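Local coordinates for protein SusD homolog (Bacteroides thetaiotaomicron, PDB 4MRU) that probably binds mucin O-glycans as a SusD-like outer-membrane lipoprotein with a TPR-like helical fold, and carries a bound magnesium ion, at residues Tyr271-Arg276 / Glu369-Ser374; Asp350-Gly355 / Ile396-Asn401; Cys266-Asn269 / Arg275-Lys278; Val330-Ala335 / Glu413-Gln418. One frame throughout, in Å; residues are numbered along the deposited sequence.

Contact 1: residues Tyr271-Arg276 / Glu369-Ser374; sequences YADPRR and EDYLNS. With MG (magnesium ion), chain C.
Tyr271 packs obliquely against Tyr371, its CD2 lying 3.4 Å from Tyr371 OH. Its CB rests beside CE1 of the same ring, and its hydroxyl goes on to Ile396 O. The carbonyl of Tyr271 is joined to Ser374 through a water, which donates to Tyr271 O at 2.7 Å and bonds Ser374 OG. Ala272, at positive phi, completes the Schellman motif that ends the preceding helix. Asp273 turns its CG away from its own amide nitrogen (chi1 -167°), and the carboxylate reaches the hydroxyl end of the phenol obliquely, OD2 being 2.8 Å from Tyr371 OH. Pro274 adds an apolar touch, CD to Tyr371 CD1 at 3.9 Å. Arg275 grips Asp273 side-on: NE donates to OD1 almost in line at 2.9 Å, while NH2 makes a salt bridge to OD2. OD1 also accepts from Arg275 N, a capping bond, so three donors fix the carboxylate's rotation. At the guanidinium edge NH2 gives a weak bond to Tyr371 OH (3.2 Å), the two planes standing nearly perpendicular; Gln418 completes the cluster, its NE2 bonding Tyr371 OH and its OE1 accepting from Arg275 NH2. Arg276 N closes the type I turn on Asp273 O, and its NE adds a second donor from the opposite face. The whole is a buried polar network joining a capped turn to the end of helix 368-371, where Asn373 OD1 and five waters complete an octahedral magnesium site.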
loop_
_atom_site.group_PDB
_atom_site.type_symbol
_atom_site.label_atom_id
_atom_site.label_comp_id
_atom_site.label_asym_id
_atom_site.label_seq_id
_atom_site.Cartn_x
_atom_site.Cartn_y
_atom_site.Cartn_z
ATOM N N TYR A 271 -12.855 5.498 17.670
ATOM C CA TYR A 271 -14.035 5.727 16.850
ATOM C C TYR A 271 -15.112 4.695 17.077
ATOM O O TYR A 271 -16.175 4.781 16.457
ATOM C CB TYR A 271 -13.656 5.705 15.365
ATOM C CG TYR A 271 -12.670 6.749 14.853
ATOM C CD1 TYR A 271 -12.507 7.982 15.469
ATOM C CD2 TYR A 271 -11.947 6.509 13.688
ATOM C CE1 TYR A 271 -11.644 8.948 14.946
ATOM C CE2 TYR A 271 -11.089 7.466 13.148
ATOM C CZ TYR A 271 -10.938 8.678 13.792
ATOM O OH TYR A 271 -10.101 9.611 13.254
ATOM N N ALA A 272 -14.862 3.697 17.923
ATOM C CA ALA A 272 -15.802 2.621 18.142
ATOM C C ALA A 272 -16.273 2.028 16.785
ATOM O O ALA A 272 -17.444 1.775 16.529
ATOM C CB ALA A 272 -16.969 3.101 19.007
ATOM N N ASP A 273 -15.308 1.749 15.934
ATOM C CA ASP A 273 -15.549 1.463 14.523
ATOM C C ASP A 273 -16.206 0.091 14.399
ATOM O O ASP A 273 -15.611 -0.937 14.805
ATOM C CB ASP A 273 -14.204 1.539 13.794
ATOM C CG ASP A 273 -14.325 1.577 12.301
ATOM O OD1 ASP A 273 -15.085 0.807 11.728
ATOM O OD2 ASP A 273 -13.570 2.378 11.707
ATOM N N PRO A 274 -17.424 0.022 13.808
ATOM C CA PRO A 274 -18.036 -1.289 13.622
ATOM C C PRO A 274 -17.243 -2.282 12.734
ATOM O O PRO A 274 -17.549 -3.460 12.752
ATOM C CB PRO A 274 -19.391 -0.955 12.945
ATOM C CG PRO A 274 -19.663 0.466 13.319
ATOM C CD PRO A 274 -18.300 1.125 13.356
ATOM N N ARG A 275 -16.218 -1.855 12.005
ATOM C CA ARG A 275 -15.432 -2.790 11.187
ATOM C C ARG A 275 -14.443 -3.650 11.974
ATOM O O ARG A 275 -13.796 -4.547 11.399
ATOM C CB ARG A 275 -14.651 -2.011 10.105
ATOM C CG ARG A 275 -15.555 -1.446 9.043
ATOM C CD ARG A 275 -14.814 -0.448 8.146
ATOM N NE ARG A 275 -14.571 0.806 8.843
ATOM C CZ ARG A 275 -14.154 1.928 8.256
ATOM N NH1 ARG A 275 -13.922 1.967 6.959
ATOM N NH2 ARG A 275 -13.979 3.024 8.975
ATOM N N ARG A 276 -14.243 -3.322 13.253
ATOM C CA ARG A 276 -13.226 -4.005 14.049
ATOM C C ARG A 276 -13.441 -5.510 14.059
ATOM O O ARG A 276 -12.483 -6.241 13.940
ATOM C CB ARG A 276 -13.198 -3.456 15.480
ATOM C CG ARG A 276 -12.490 -2.116 15.571
ATOM C CD ARG A 276 -12.627 -1.499 16.960
ATOM N NE ARG A 276 -14.019 -1.289 17.292
ATOM C CZ ARG A 276 -14.481 -1.091 18.528
ATOM N NH1 ARG A 276 -13.657 -1.044 19.573
ATOM N NH2 ARG A 276 -15.787 -0.916 18.712
ATOM N N GLU A 369 -23.749 5.441 8.503
ATOM C CA GLU A 369 -24.324 6.786 8.502
ATOM C C GLU A 369 -24.127 7.439 9.867
ATOM O O GLU A 369 -23.735 8.577 9.903
ATOM C CB GLU A 369 -25.807 6.772 8.087
ATOM C CG GLU A 369 -26.028 6.383 6.610
ATOM C CD GLU A 369 -25.887 7.524 5.593
ATOM O OE1 GLU A 369 -25.282 8.573 5.922
ATOM O OE2 GLU A 369 -26.365 7.360 4.433
ATOM N N ASP A 370 -24.394 6.727 10.980
ATOM C CA ASP A 370 -24.094 7.279 12.312
ATOM C C ASP A 370 -22.576 7.512 12.550
ATOM O O ASP A 370 -22.188 8.495 13.138
ATOM C CB ASP A 370 -24.627 6.386 13.429
ATOM C CG ASP A 370 -26.127 6.510 13.611
ATOM O OD1 ASP A 370 -26.700 7.533 13.171
ATOM O OD2 ASP A 370 -26.728 5.589 14.204
ATOM N N TYR A 371 -21.742 6.577 12.115
ATOM C CA TYR A 371 -20.283 6.669 12.231
ATOM C C TYR A 371 -19.760 7.953 11.562
ATOM O O TYR A 371 -18.921 8.655 12.085
ATOM C CB TYR A 371 -19.645 5.421 11.596
ATOM C CG TYR A 371 -18.121 5.381 11.542
ATOM C CD1 TYR A 371 -17.389 4.854 12.605
ATOM C CD2 TYR A 371 -17.434 5.810 10.432
ATOM C CE1 TYR A 371 -16.024 4.785 12.586
ATOM C CE2 TYR A 371 -16.024 5.720 10.374
ATOM C CZ TYR A 371 -15.334 5.186 11.440
ATOM O OH TYR A 371 -13.956 5.104 11.391
ATOM N N LEU A 372 -20.355 8.299 10.447
ATOM C CA LEU A 372 -19.963 9.501 9.696
ATOM C C LEU A 372 -20.232 10.815 10.435
ATOM O O LEU A 372 -19.687 11.835 10.060
ATOM C CB LEU A 372 -20.691 9.515 8.337
ATOM C CG LEU A 372 -20.068 8.662 7.232
ATOM C CD1 LEU A 372 -21.010 8.620 6.057
ATOM C CD2 LEU A 372 -18.733 9.229 6.851
ATOM N N ASN A 373 -21.031 10.792 11.490
ATOM C CA ASN A 373 -21.205 11.960 12.317
ATOM C C ASN A 373 -20.453 11.912 13.619
ATOM O O ASN A 373 -20.708 12.717 14.519
ATOM C CB ASN A 373 -22.691 12.140 12.597
ATOM C CG ASN A 373 -23.442 12.540 11.351
ATOM O OD1 ASN A 373 -23.014 13.384 10.593
ATOM N ND2 ASN A 373 -24.579 11.886 11.123
ATOM N N SER A 374 -19.536 10.958 13.750
ATOM C CA SER A 374 -18.815 10.785 14.992
ATOM C C SER A 374 -17.864 11.946 15.225
ATOM O O SER A 374 -17.181 12.416 14.292
ATOM C CB SER A 374 -18.013 9.468 14.979
ATOM O OG SER A 374 -17.159 9.387 16.104
HETATM MG MG MG C . -23.475 14.417 8.759
HETATM O O HOH W 1 -17.654 7.014 17.012
HETATM O O HOH W 2 -25.469 13.726 8.927
HETATM O O HOH W 3 -23.839 16.186 9.955
HETATM O O HOH W 4 -21.486 14.978 8.473
HETATM O O HOH W 5 -24.010 15.431 6.953
HETATM O O HOH W 6 -23.010 12.683 7.663
#

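Contact 2: residues Asp350-Gly355 / Ile396-Asn401; sequences DFYETG and ITVKWN. With EDO (1,2-ethanediol), chain L.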
loop_
_atom_site.group_PDB
_atom_site.type_symbol
_atom_site.label_atom_id
_atom_site.label_comp_id
_atom_site.label_asym_id
_atom_site.label_seq_id
_atom_site.Cartn_x
_atom_site.Cartn_y
_atom_site.Cartn_z
ATOM N N ASP A 350 -19.113 14.385 -0.331
ATOM C CA ASP A 350 -19.876 13.257 -0.834
ATOM C C ASP A 350 -18.982 12.049 -1.159
ATOM O O ASP A 350 -19.328 10.922 -0.831
ATOM C CB ASP A 350 -20.704 13.676 -2.040
ATOM C CG ASP A 350 -21.776 14.679 -1.644
ATOM O OD1 ASP A 350 -22.151 14.691 -0.445
ATOM O OD2 ASP A 350 -22.215 15.459 -2.496
ATOM N N PHE A 351 -17.842 12.299 -1.795
ATOM C CA PHE A 351 -16.886 11.207 -2.062
ATOM C C PHE A 351 -16.344 10.617 -0.774
ATOM O O PHE A 351 -16.178 9.410 -0.675
ATOM C CB PHE A 351 -15.727 11.684 -2.931
ATOM C CG PHE A 351 -16.105 11.879 -4.386
ATOM C CD1 PHE A 351 -16.697 10.849 -5.106
ATOM C CD2 PHE A 351 -15.877 13.080 -5.020
ATOM C CE1 PHE A 351 -17.045 11.010 -6.448
ATOM C CE2 PHE A 351 -16.234 13.263 -6.366
ATOM C CZ PHE A 351 -16.835 12.228 -7.078
ATOM N N TYR A 352 -16.055 11.479 0.200
ATOM C CA TYR A 352 -15.574 11.022 1.485
ATOM C C TYR A 352 -16.599 10.109 2.131
ATOM O O TYR A 352 -16.277 8.989 2.572
ATOM C CB TYR A 352 -15.269 12.224 2.401
ATOM C CG TYR A 352 -14.949 11.886 3.851
ATOM C CD1 TYR A 352 -13.716 11.338 4.212
ATOM C CD2 TYR A 352 -15.859 12.136 4.851
ATOM C CE1 TYR A 352 -13.425 11.047 5.520
ATOM C CE2 TYR A 352 -15.567 11.879 6.165
ATOM C CZ TYR A 352 -14.351 11.324 6.496
ATOM O OH TYR A 352 -14.096 11.088 7.807
ATOM N N GLU A 353 -17.835 10.567 2.175
ATOM C CA GLU A 353 -18.889 9.783 2.832
ATOM C C GLU A 353 -19.150 8.490 2.088
ATOM O O GLU A 353 -19.329 7.445 2.717
ATOM C CB GLU A 353 -20.154 10.613 2.975
ATOM C CG GLU A 353 -19.937 11.715 3.965
ATOM C CD GLU A 353 -21.215 12.283 4.567
ATOM O OE1 GLU A 353 -22.281 12.318 3.893
ATOM O OE2 GLU A 353 -21.122 12.698 5.737
ATOM N N THR A 354 -19.141 8.567 0.756
ATOM C CA THR A 354 -19.279 7.391 -0.084
ATOM C C THR A 354 -18.119 6.386 0.124
ATOM O O THR A 354 -18.346 5.195 0.193
ATOM C CB THR A 354 -19.378 7.819 -1.563
ATOM O OG1 THR A 354 -20.569 8.568 -1.729
ATOM C CG2 THR A 354 -19.363 6.628 -2.480
ATOM N N GLY A 355 -16.909 6.867 0.318
ATOM C CA GLY A 355 -15.788 5.994 0.580
ATOM C C GLY A 355 -15.965 5.217 1.860
ATOM O O GLY A 355 -15.696 4.025 1.910
ATOM N N ILE A 396 -7.985 13.898 15.084
ATOM C CA ILE A 396 -8.881 13.898 13.929
ATOM C C ILE A 396 -10.135 13.046 14.149
ATOM O O ILE A 396 -10.075 11.900 14.556
ATOM C CB ILE A 396 -8.166 13.438 12.618
ATOM C CG1 ILE A 396 -9.031 13.703 11.355
ATOM C CG2 ILE A 396 -7.758 11.971 12.679
ATOM C CD1 ILE A 396 -9.283 15.168 11.076
ATOM N N THR A 397 -11.286 13.637 13.861
ATOM C CA THR A 397 -12.557 12.934 13.973
ATOM C C THR A 397 -13.068 12.527 12.635
ATOM O O THR A 397 -12.579 12.980 11.580
ATOM C CB THR A 397 -13.605 13.838 14.623
ATOM O OG1 THR A 397 -13.813 14.955 13.785
ATOM C CG2 THR A 397 -13.154 14.339 16.017
ATOM N N VAL A 398 -14.090 11.688 12.644
ATOM C CA VAL A 398 -14.695 11.222 11.381
ATOM C C VAL A 398 -15.569 12.280 10.708
ATOM O O VAL A 398 -15.525 12.449 9.484
ATOM C CB VAL A 398 -15.566 9.978 11.580
ATOM C CG1 VAL A 398 -16.167 9.537 10.247
ATOM C CG2 VAL A 398 -14.751 8.842 12.199
ATOM N N LYS A 399 -16.322 13.016 11.504
ATOM C CA LYS A 399 -17.303 13.953 10.945
ATOM C C LYS A 399 -16.650 15.044 10.067
ATOM O O LYS A 399 -15.738 15.760 10.490
ATOM C CB LYS A 399 -18.146 14.578 12.063
ATOM C CG LYS A 399 -19.316 15.463 11.600
ATOM C CD LYS A 399 -20.123 15.982 12.779
ATOM C CE LYS A 399 -21.366 16.762 12.371
ATOM N NZ LYS A 399 -20.980 17.990 11.617
ATOM N N TRP A 400 -17.182 15.192 8.865
ATOM C CA TRP A 400 -16.698 16.200 7.889
ATOM C C TRP A 400 -16.731 17.631 8.444
ATOM O O TRP A 400 -17.673 18.026 9.132
ATOM C CB TRP A 400 -17.498 16.096 6.577
ATOM C CG TRP A 400 -16.989 16.987 5.473
ATOM C CD1 TRP A 400 -17.472 18.217 5.114
ATOM C CD2 TRP A 400 -15.880 16.725 4.617
ATOM N NE1 TRP A 400 -16.727 18.729 4.091
ATOM C CE2 TRP A 400 -15.761 17.813 3.752
ATOM C CE3 TRP A 400 -14.970 15.671 4.507
ATOM C CZ2 TRP A 400 -14.772 17.878 2.761
ATOM C CZ3 TRP A 400 -14.014 15.707 3.482
ATOM C CH2 TRP A 400 -13.925 16.798 2.639
ATOM N N ASN A 401 -15.672 18.393 8.167
ATOM C CA ASN A 401 -15.592 19.774 8.602
ATOM C C ASN A 401 -16.190 20.599 7.478
ATOM O O ASN A 401 -15.629 20.665 6.404
ATOM C CB ASN A 401 -14.162 20.200 8.895
ATOM C CG ASN A 401 -14.069 21.620 9.434
ATOM O OD1 ASN A 401 -14.822 22.504 9.028
ATOM N ND2 ASN A 401 -13.107 21.859 10.291
HETATM C C1 EDO L . -18.060 19.568 13.503
HETATM O O1 EDO L . -18.296 19.230 12.113
HETATM C C2 EDO L . -19.268 20.189 14.202
HETATM O O2 EDO L . -20.460 19.380 14.095
HETATM O O HOH W 7 -19.406 13.327 7.806
#
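The rings of Tyr352 and Trp400 meet obliquely, their planes at 44° and the phenol centroid 5.4 Å from that of the indole's six-membered ring. Their nearest carbons are Tyr352 CD2 and Trp400 CE3, 3.7 Å apart, and CZ3 of the indole reaches back to Tyr352 CB. At the edge of the phenol, near its plane, lies the carbonyl oxygen of Val398. Tyr352 OH donates to this Val398 O over a short 2.6 Å, arriving in the carbonyl plane on a lone pair at a C=O...donor angle of 126°. CG of Tyr352 is anti to its backbone N (chi1 171°), which carries the ring out from the helix to the loop. There Val398 adds a methyl, CG1 lying 3.6 Å from Tyr352 OH. Helix 348-363 of the TPR-like scaffold is in this way pinned to the irregular connection between helices 368-371 and 408-423, a loop whose Thr397 O also accepts from Arg414 NE of helix 408-423. A water provides a second bridge, donating to Glu353 OE2 at 2.8 Å and accepting from the backbone N of Trp400. The indole itself lies about 7 Å, side chain to ion, from the bound magnesium. Lys399, its CB directed away from the helix, ends in an ammonium that donates to both oxygens of a 1,2-ethanediol, probably from the crystallisation liquor, with NZ 2.9 Å from O2 of the diol.

Contact 3: residues Cys266-Asn269 / Arg275-Lys278; sequences CYMN and RRDK. With EDO (1,2-ethanediol), chain I.
The guanidinium of Arg276 doubles back over the helix that precedes it, with Met268 O over one face and Asn269 OD1 at its edge. The setting is a short helix-to-helix connection, with a Schellman motif after helix 262-270 and the Asp273 cap before helix 276-279, which returns side chains to the last turn of the first helix. A bend at chi3 (-60°) turns the head of Arg276 so that NH1 donates to Asn269 OD1 at 2.8 Å, nearly straight at 161°. The oxygen is met from 44° above its carbonyl plane, the amide and guanidinium standing almost at right angles. Arg276 CD lies 3.5 Å from Met268 O and CG packs on Met268 CB. A leucine in place of Arg276 would probably leave Asn269 OD1 without its charged donor and Met268 O without the guanidinium over it. Met268, present as selenomethionine, brings its terminal CE to 3.6 Å from Arg275 CB. On the other branch of the amide, Asn269 ND2 donates to Tyr291 O and to O1 of a 1,2-ethanediol, probably from the crystallisation liquor, the latter at 3.0 Å.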
loop_
_atom_site.group_PDB
_atom_site.type_symbol
_atom_site.label_atom_id
_atom_site.label_comp_id
_atom_site.label_asym_id
_atom_site.label_seq_id
_atom_site.Cartn_x
_atom_site.Cartn_y
_atom_site.Cartn_z
ATOM N N CYS A 266 -5.740 2.299 18.133
ATOM C CA CYS A 266 -6.045 3.573 18.765
ATOM C C CYS A 266 -7.126 4.339 18.023
ATOM O O CYS A 266 -8.072 4.854 18.632
ATOM C CB CYS A 266 -4.806 4.480 18.830
ATOM S SG CYS A 266 -3.633 3.977 20.086
ATOM N N TYR A 267 -6.990 4.430 16.702
ATOM C CA TYR A 267 -7.988 5.098 15.924
ATOM C C TYR A 267 -9.337 4.336 15.966
ATOM O O TYR A 267 -10.347 4.930 16.248
ATOM C CB TYR A 267 -7.570 5.241 14.469
ATOM C CG TYR A 267 -6.563 6.322 14.199
ATOM C CD1 TYR A 267 -5.199 6.129 14.436
ATOM C CD2 TYR A 267 -6.976 7.568 13.687
ATOM C CE1 TYR A 267 -4.280 7.107 14.150
ATOM C CE2 TYR A 267 -6.055 8.557 13.432
ATOM C CZ TYR A 267 -4.728 8.343 13.664
ATOM O OH TYR A 267 -3.860 9.355 13.356
HETATM N N MSE A 268 -9.324 3.034 15.681
HETATM C CA MSE A 268 -10.587 2.282 15.483
HETATM C C MSE A 268 -11.285 2.021 16.816
HETATM O O MSE A 268 -12.529 2.001 16.845
HETATM C CB MSE A 268 -10.351 0.992 14.714
HETATM C CG MSE A 268 -10.120 1.277 13.242
HETATM SE SE MSE A 268 -9.730 -0.357 12.235
HETATM C CE MSE A 268 -11.632 -0.877 11.795
ATOM N N ASN A 269 -10.563 1.835 17.913
ATOM C CA ASN A 269 -11.215 1.815 19.247
ATOM C C ASN A 269 -11.757 3.198 19.645
ATOM O O ASN A 269 -12.836 3.300 20.203
ATOM C CB ASN A 269 -10.302 1.312 20.358
ATOM C CG ASN A 269 -10.158 -0.195 20.372
ATOM O OD1 ASN A 269 -10.832 -0.945 19.638
ATOM N ND2 ASN A 269 -9.297 -0.652 21.224
ATOM N N ARG A 275 -16.218 -1.855 12.005
ATOM C CA ARG A 275 -15.432 -2.790 11.187
ATOM C C ARG A 275 -14.443 -3.650 11.974
ATOM O O ARG A 275 -13.796 -4.547 11.399
ATOM C CB ARG A 275 -14.651 -2.011 10.105
ATOM C CG ARG A 275 -15.555 -1.446 9.043
ATOM C CD ARG A 275 -14.814 -0.448 8.146
ATOM N NE ARG A 275 -14.571 0.806 8.843
ATOM C CZ ARG A 275 -14.154 1.928 8.256
ATOM N NH1 ARG A 275 -13.922 1.967 6.959
ATOM N NH2 ARG A 275 -13.979 3.024 8.975
ATOM N N ARG A 276 -14.243 -3.322 13.253
ATOM C CA ARG A 276 -13.226 -4.005 14.049
ATOM C C ARG A 276 -13.441 -5.510 14.059
ATOM O O ARG A 276 -12.483 -6.241 13.940
ATOM C CB ARG A 276 -13.198 -3.456 15.480
ATOM C CG ARG A 276 -12.490 -2.116 15.571
ATOM C CD ARG A 276 -12.627 -1.499 16.960
ATOM N NE ARG A 276 -14.019 -1.289 17.292
ATOM C CZ ARG A 276 -14.481 -1.091 18.528
ATOM N NH1 ARG A 276 -13.657 -1.044 19.573
ATOM N NH2 ARG A 276 -15.787 -0.916 18.712
ATOM N N ASP A 277 -14.683 -5.969 14.153
ATOM C CA ASP A 277 -14.906 -7.417 14.269
ATOM C C ASP A 277 -14.744 -8.118 12.927
ATOM O O ASP A 277 -14.727 -9.332 12.884
ATOM C CB ASP A 277 -16.248 -7.773 14.936
ATOM C CG ASP A 277 -17.442 -7.636 14.023
ATOM O OD1 ASP A 277 -17.417 -6.789 13.113
ATOM O OD2 ASP A 277 -18.399 -8.421 14.205
ATOM N N LYS A 278 -14.608 -7.350 11.856
ATOM C CA LYS A 278 -14.270 -7.895 10.540
ATOM C C LYS A 278 -12.762 -7.814 10.268
ATOM O O LYS A 278 -12.249 -8.545 9.442
ATOM C CB LYS A 278 -15.008 -7.133 9.447
ATOM C CG LYS A 278 -16.553 -7.097 9.656
ATOM C CD LYS A 278 -17.140 -8.453 9.455
ATOM C CE LYS A 278 -18.675 -8.424 9.477
ATOM N NZ LYS A 278 -19.176 -7.669 10.642
HETATM C C1 EDO I . -6.970 2.085 22.358
HETATM O O1 EDO I . -7.994 1.361 23.066
HETATM C C2 EDO I . -5.588 1.479 22.600
HETATM O O2 EDO I . -5.177 1.433 24.002
HETATM O O HOH W 8 -14.302 1.283 21.914
#

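Contact 4: residues Val330-Ala335 / Glu413-Gln418; sequences VAFLRA and ERIITQ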
loop_
_atom_site.group_PDB
_atom_site.type_symbol
_atom_site.label_atom_id
_atom_site.label_comp_id
_atom_site.label_asym_id
_atom_site.label_seq_id
_atom_site.Cartn_x
_atom_site.Cartn_y
_atom_site.Cartn_z
ATOM N N VAL A 330 -10.896 4.349 -4.262
ATOM C CA VAL A 330 -11.150 5.255 -5.395
ATOM C C VAL A 330 -12.005 6.456 -4.972
ATOM O O VAL A 330 -11.707 7.580 -5.327
ATOM C CB VAL A 330 -11.817 4.481 -6.560
ATOM C CG1 VAL A 330 -12.394 5.426 -7.611
ATOM C CG2 VAL A 330 -10.790 3.590 -7.193
ATOM N N ALA A 331 -13.010 6.218 -4.124
ATOM C CA ALA A 331 -13.815 7.298 -3.598
ATOM C C ALA A 331 -12.971 8.278 -2.767
ATOM O O ALA A 331 -13.165 9.476 -2.872
ATOM C CB ALA A 331 -14.997 6.763 -2.778
ATOM N N PHE A 332 -12.054 7.777 -1.936
ATOM C CA PHE A 332 -11.193 8.655 -1.129
ATOM C C PHE A 332 -10.210 9.423 -1.982
ATOM O O PHE A 332 -9.896 10.583 -1.708
ATOM C CB PHE A 332 -10.471 7.860 -0.028
ATOM C CG PHE A 332 -11.394 7.384 1.049
ATOM C CD1 PHE A 332 -12.194 8.281 1.743
ATOM C CD2 PHE A 332 -11.447 6.055 1.395
ATOM C CE1 PHE A 332 -13.036 7.834 2.750
ATOM C CE2 PHE A 332 -12.289 5.590 2.400
ATOM C CZ PHE A 332 -13.066 6.486 3.107
ATOM N N LEU A 333 -9.758 8.822 -3.073
ATOM C CA LEU A 333 -8.909 9.534 -4.027
ATOM C C LEU A 333 -9.699 10.668 -4.683
ATOM O O LEU A 333 -9.204 11.780 -4.834
ATOM C CB LEU A 333 -8.346 8.581 -5.085
ATOM C CG LEU A 333 -7.239 7.640 -4.572
ATOM C CD1 LEU A 333 -7.046 6.455 -5.502
ATOM C CD2 LEU A 333 -5.948 8.413 -4.429
ATOM N N ARG A 334 -10.910 10.381 -5.112
ATOM C CA ARG A 334 -11.761 11.412 -5.685
ATOM C C ARG A 334 -12.085 12.491 -4.647
ATOM O O ARG A 334 -12.156 13.661 -4.999
ATOM C CB ARG A 334 -13.038 10.799 -6.291
ATOM C CG ARG A 334 -12.717 9.981 -7.526
ATOM C CD ARG A 334 -13.892 9.191 -8.016
ATOM N NE ARG A 334 -14.770 9.996 -8.852
ATOM C CZ ARG A 334 -15.874 9.521 -9.397
ATOM N NH1 ARG A 334 -16.237 8.265 -9.168
ATOM N NH2 ARG A 334 -16.606 10.291 -10.193
ATOM N N ALA A 335 -12.268 12.120 -3.374
ATOM C CA ALA A 335 -12.525 13.115 -2.359
ATOM C C ALA A 335 -11.371 14.100 -2.246
ATOM O O ALA A 335 -11.604 15.286 -2.149
ATOM C CB ALA A 335 -12.807 12.482 -0.977
ATOM N N GLU A 413 -6.686 15.236 6.250
ATOM C CA GLU A 413 -6.323 14.320 7.304
ATOM C C GLU A 413 -7.411 13.241 7.516
ATOM O O GLU A 413 -7.077 12.064 7.604
ATOM C CB GLU A 413 -6.026 15.066 8.606
ATOM C CG GLU A 413 -5.615 14.137 9.749
ATOM C CD GLU A 413 -5.254 14.847 11.016
ATOM O OE1 GLU A 413 -5.482 16.106 11.114
ATOM O OE2 GLU A 413 -4.781 14.128 11.952
ATOM N N ARG A 414 -8.686 13.622 7.563
ATOM C CA ARG A 414 -9.748 12.610 7.722
ATOM C C ARG A 414 -9.924 11.770 6.435
ATOM O O ARG A 414 -10.145 10.581 6.549
ATOM C CB ARG A 414 -11.088 13.201 8.234
ATOM C CG ARG A 414 -11.703 14.336 7.463
ATOM C CD ARG A 414 -13.098 14.630 8.013
ATOM N NE ARG A 414 -13.057 14.876 9.445
ATOM C CZ ARG A 414 -12.722 16.043 10.000
ATOM N NH1 ARG A 414 -12.375 17.084 9.248
ATOM N NH2 ARG A 414 -12.686 16.164 11.303
ATOM N N ILE A 415 -9.806 12.365 5.241
ATOM C CA ILE A 415 -9.888 11.576 4.015
ATOM C C ILE A 415 -8.809 10.473 4.055
ATOM O O ILE A 415 -9.082 9.313 3.845
ATOM C CB ILE A 415 -9.720 12.441 2.761
ATOM C CG1 ILE A 415 -10.932 13.365 2.580
ATOM C CG2 ILE A 415 -9.477 11.563 1.531
ATOM C CD1 ILE A 415 -10.729 14.435 1.560
ATOM N N ILE A 416 -7.582 10.832 4.384
ATOM C CA ILE A 416 -6.501 9.885 4.331
ATOM C C ILE A 416 -6.587 8.910 5.498
ATOM O O ILE A 416 -6.298 7.691 5.363
ATOM C CB ILE A 416 -5.134 10.604 4.340
ATOM C CG1 ILE A 416 -4.929 11.485 3.094
ATOM C CG2 ILE A 416 -4.007 9.581 4.444
ATOM C CD1 ILE A 416 -4.971 10.778 1.744
ATOM N N THR A 417 -7.011 9.396 6.650
ATOM C CA THR A 417 -7.205 8.488 7.812
ATOM C C THR A 417 -8.241 7.416 7.501
ATOM O O THR A 417 -8.031 6.223 7.752
ATOM C CB THR A 417 -7.607 9.266 9.055
ATOM O OG1 THR A 417 -6.520 10.111 9.442
ATOM C CG2 THR A 417 -7.910 8.330 10.224
ATOM N N GLN A 418 -9.374 7.840 6.959
ATOM C CA GLN A 418 -10.423 6.871 6.573
ATOM C C GLN A 418 -9.976 5.931 5.440
ATOM O O GLN A 418 -10.279 4.743 5.444
ATOM C CB GLN A 418 -11.710 7.617 6.248
ATOM C CG GLN A 418 -12.375 8.133 7.517
ATOM C CD GLN A 418 -12.770 6.995 8.453
ATOM O OE1 GLN A 418 -13.330 5.950 8.031
ATOM N NE2 GLN A 418 -12.624 7.238 9.717
#
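Segments 330-335 and 413-418, of helices 327-339 and 408-423, run antiparallel, their axes at 167° and 9.6 Å apart at closest approach, with Phe332 and Ile415 the nearest residues by CA. Antiparallel helix packing of this kind is consistent with the TPR-like fold of SusD proteins, although helices 348-363 and 368-371 separate the two in the chain; the interface is buried and largely apolar. Ile415 fills the middle with its two branches. Its CG2 methyl sits 3.4 Å from the backbone O of Phe332, while CD1 reaches Ala335 CB at 3.8 Å, the small alanine making room for the longer branch. Phe332 carries the other half: the tip of its ring, CZ, lies 3.6 Å from Gln418 CB, and one face of the ring is covered by the backbone C of Gln418. Replacing Phe332 with alanine is likely to open a gap here and leave Gln418 CB without the ring that packs against it. Gln418 shows how one residue can serve two surroundings. Its CB faces the ring, yet a bend at chi2 (-62°) leads the amide away to its polar partners, Tyr371 and Arg275. Within helix 413-418, Glu413 O takes two donors from opposite faces of its plane, Thr417 N and Thr417 OG1, the hydroxyl at 2.7 Å.

From the N terminus, helix 262-270 opens contact 3, which closes only a few residues later at 275-278; contact 1 starts within that short turn and shares Arg275 and Arg276 with it. The chain then enters helix 327-339, opening contact 4, and helix 348-363, opening contact 2. Contact 1 closes next, at 369-374, so it crosses both. Contact 2 closes at 396-401 before contact 4 does at 413-418 and therefore lies wholly within the latter's span. Gln418 links contact 4 to contact 1, Arg414 links it to contact 2, and Ser374 O with Lys399 N joins contacts 1 and 2, tying the helical core to the corner and the magnesium-bearing loop.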